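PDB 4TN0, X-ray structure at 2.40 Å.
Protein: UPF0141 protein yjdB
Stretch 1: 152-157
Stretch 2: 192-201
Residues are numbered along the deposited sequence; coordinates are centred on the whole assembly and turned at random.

Stretch 1 152-157: HLQGSH
Stretch 2 (192-201) TYDNTLLYTD

Stretch 2 is helical throughout, part of a longer helix that begins earlier and continues later in the chain, with phi near -60° and psi near -40°. Stretch 1 lays a loop against it. From His 152 (phi/psi -103/110) and Leu 153 (-80/152) the chain enters a type II' beta turn from Gln 154 to His 157, closed by a hydrogen bond from His 157 N to Gln 154 O at 3.0 Å. Gly 155 takes phi/psi 55/-115, where positive phi favours glycine; Ser 156 follows at -107/25. In the register, Gly 155 CA lies 6.2 Å from Thr 200 CA and Ser 156 CA lies 5.4 Å from Thr 196 CA, so as stretch 1 advances from Gly 155 to Ser 156, its nearest helix residue steps back one turn, from Thr 200 to Thr 196. Together the two surfaces bury 244 Å².

Along the helix, Thr 192 stays out of reach, but its O accepts a weak hydrogen bond from Thr 196 N (3.3 Å). Tyr 193, chi1 t and chi2 76°, sets its CA-to-CB bond sideways, yet its long ring reaches the loop: CE1 lies 3.9 Å from Ser 156 CB, an oblique, nonpolar contact. Asp 194 points away and Asn 195 is out of reach; the polar ends of both are hydrogen-bonded elsewhere in the structure.

Thr 196 is the polar centre of the contact. Its CB points toward the loop, and chi1 p (70°) places OG1 to donate back to Tyr 193 O at a very short 2.4 Å. With its proton so used, OG1 accepts from Ser 156 OG at 2.7 Å, the only hydrogen bond between the stretches. Ser 156, chi1 m, suits this place because its small side chain points toward the helix and brings a donor close without bulk. Thr 196 CB also lies 4.1 Å from Gly 155 O.

Leu 197 (chi1 m, chi2 t) starts away from the loop, but its end returns, placing CD2 3.7 Å from Ser 156 OG. Leu 198 makes no contact, and Tyr 199 directs its CA-to-CB bond toward the loop, but its nearest side-chain atom, CD2, stays 5.8 Å from Gly 155 O.

Thr 200, chi1 m, points toward stretch 1 and offers two kinds of surface. Its CG2 packs 3.8 Å from CD1 of Leu 153, whose m,t side chain also points toward the helix, a methyl-to-methyl van der Waals contact between two buried residues. Its OG1 lies 3.9 Å from Gly 155 CA, and donates a weak hydrogen bond to Thr 196 O (3.3 Å). Asp 201, out of reach, continues the helix through a hydrogen bond from Asp 201 N to Leu 197 O at 2.7 Å.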

# COMPACT_ATOMS: atom_id res chain seq x y z
N HIS A 152 -3.36 -6.30 3.66
CA HIS A 152 -1.96 -6.56 3.33
C HIS A 152 -1.90 -7.67 2.27
O HIS A 152 -2.19 -8.84 2.55
CB HIS A 152 -1.17 -6.97 4.58
CG HIS A 152 0.32 -7.05 4.38
ND1 HIS A 152 1.15 -7.70 5.27
CD2 HIS A 152 1.13 -6.57 3.41
CE1 HIS A 152 2.40 -7.64 4.84
NE2 HIS A 152 2.41 -6.95 3.71
N LEU A 153 -1.51 -7.28 1.05
CA LEU A 153 -1.48 -8.17 -0.10
C LEU A 153 -0.25 -9.08 -0.17
O LEU A 153 0.83 -8.73 0.32
CB LEU A 153 -1.54 -7.36 -1.39
CG LEU A 153 -2.67 -6.34 -1.52
CD1 LEU A 153 -2.60 -5.69 -2.90
CD2 LEU A 153 -4.01 -7.01 -1.28
N GLN A 154 -0.42 -10.24 -0.80
CA GLN A 154 0.71 -11.01 -1.30
C GLN A 154 1.18 -10.34 -2.61
O GLN A 154 2.37 -10.39 -2.96
CB GLN A 154 0.30 -12.47 -1.53
CG GLN A 154 1.42 -13.45 -1.89
CD GLN A 154 2.36 -13.81 -0.73
OE1 GLN A 154 2.55 -13.05 0.22
NE2 GLN A 154 2.98 -14.98 -0.83
N GLY A 155 0.23 -9.71 -3.31
CA GLY A 155 0.54 -8.85 -4.44
C GLY A 155 1.37 -9.54 -5.52
O GLY A 155 0.90 -10.45 -6.18
N SER A 156 2.59 -9.05 -5.72
CA SER A 156 3.49 -9.56 -6.73
C SER A 156 4.66 -10.37 -6.17
O SER A 156 5.69 -10.45 -6.81
CB SER A 156 4.07 -8.39 -7.54
OG SER A 156 3.09 -7.66 -8.24
N HIS A 157 4.51 -10.96 -4.99
CA HIS A 157 5.62 -11.67 -4.35
C HIS A 157 6.27 -12.65 -5.32
O HIS A 157 5.58 -13.36 -6.03
CB HIS A 157 5.12 -12.43 -3.10
CG HIS A 157 6.21 -13.13 -2.35
ND1 HIS A 157 6.42 -14.50 -2.44
CD2 HIS A 157 7.13 -12.67 -1.47
CE1 HIS A 157 7.43 -14.84 -1.66
NE2 HIS A 157 7.88 -13.75 -1.06
N THR A 192 4.38 -11.87 -16.97
CA THR A 192 3.93 -12.52 -15.75
C THR A 192 3.84 -11.53 -14.61
O THR A 192 2.90 -11.55 -13.82
CB THR A 192 4.89 -13.66 -15.36
OG1 THR A 192 5.26 -14.38 -16.55
CG2 THR A 192 4.24 -14.60 -14.36
N TYR A 193 4.85 -10.66 -14.53
CA TYR A 193 4.93 -9.65 -13.49
C TYR A 193 3.77 -8.66 -13.63
O TYR A 193 3.16 -8.27 -12.63
CB TYR A 193 6.30 -8.93 -13.52
CG TYR A 193 6.46 -7.87 -12.44
CD1 TYR A 193 6.70 -8.23 -11.12
CD2 TYR A 193 6.37 -6.51 -12.76
CE1 TYR A 193 6.82 -7.26 -10.12
CE2 TYR A 193 6.51 -5.53 -11.77
CZ TYR A 193 6.74 -5.92 -10.46
OH TYR A 193 6.88 -4.97 -9.48
N ASP A 194 3.49 -8.28 -14.87
CA ASP A 194 2.42 -7.34 -15.19
C ASP A 194 1.01 -7.90 -14.91
O ASP A 194 0.10 -7.17 -14.47
CB ASP A 194 2.52 -6.90 -16.64
CG ASP A 194 3.64 -5.92 -16.86
OD1 ASP A 194 4.20 -5.45 -15.86
OD2 ASP A 194 3.93 -5.58 -18.02
N ASN A 195 0.85 -9.20 -15.15
CA ASN A 195 -0.39 -9.87 -14.79
C ASN A 195 -0.67 -9.73 -13.30
O ASN A 195 -1.82 -9.50 -12.92
CB ASN A 195 -0.35 -11.36 -15.14
CG ASN A 195 -0.46 -11.61 -16.62
OD1 ASN A 195 -0.90 -10.75 -17.38
ND2 ASN A 195 -0.04 -12.80 -17.04
N THR A 196 0.36 -9.87 -12.47
CA THR A 196 0.18 -9.75 -11.03
C THR A 196 -0.28 -8.34 -10.67
O THR A 196 -1.05 -8.15 -9.74
CB THR A 196 1.46 -10.08 -10.24
OG1 THR A 196 2.45 -9.04 -10.43
CG2 THR A 196 2.03 -11.37 -10.68
N LEU A 197 0.21 -7.35 -11.42
CA LEU A 197 -0.18 -5.96 -11.20
C LEU A 197 -1.65 -5.74 -11.61
O LEU A 197 -2.40 -5.02 -10.92
CB LEU A 197 0.73 -5.02 -12.00
CG LEU A 197 2.22 -4.94 -11.60
CD1 LEU A 197 2.99 -4.00 -12.50
CD2 LEU A 197 2.39 -4.52 -10.14
N LEU A 198 -2.04 -6.35 -12.72
CA LEU A 198 -3.39 -6.31 -13.25
C LEU A 198 -4.37 -6.88 -12.24
O LEU A 198 -5.41 -6.29 -11.95
CB LEU A 198 -3.47 -7.09 -14.56
CG LEU A 198 -4.76 -6.97 -15.37
CD1 LEU A 198 -4.95 -5.53 -15.82
CD2 LEU A 198 -4.67 -7.90 -16.58
N TYR A 199 -4.02 -8.03 -11.69
CA TYR A 199 -4.87 -8.67 -10.69
C TYR A 199 -5.02 -7.77 -9.47
O TYR A 199 -6.12 -7.57 -8.97
CB TYR A 199 -4.28 -10.02 -10.30
CG TYR A 199 -5.10 -10.81 -9.29
CD1 TYR A 199 -6.46 -11.00 -9.46
CD2 TYR A 199 -4.49 -11.42 -8.20
CE1 TYR A 199 -7.20 -11.76 -8.56
CE2 TYR A 199 -5.21 -12.17 -7.29
CZ TYR A 199 -6.57 -12.34 -7.48
OH TYR A 199 -7.29 -13.09 -6.58
N THR A 200 -3.91 -7.21 -9.01
CA THR A 200 -3.95 -6.26 -7.91
C THR A 200 -4.78 -5.03 -8.30
O THR A 200 -5.56 -4.53 -7.50
CB THR A 200 -2.54 -5.82 -7.47
OG1 THR A 200 -1.92 -6.92 -6.80
CG2 THR A 200 -2.61 -4.64 -6.51
N ASP A 201 -4.64 -4.57 -9.54
CA ASP A 201 -5.43 -3.43 -9.99
C ASP A 201 -6.95 -3.73 -9.91
O ASP A 201 -7.73 -2.93 -9.38
CB ASP A 201 -5.03 -3.03 -11.40
CG ASP A 201 -5.48 -1.62 -11.76
OD1 ASP A 201 -4.79 -0.65 -11.37
OD2 ASP A 201 -6.50 -1.46 -12.46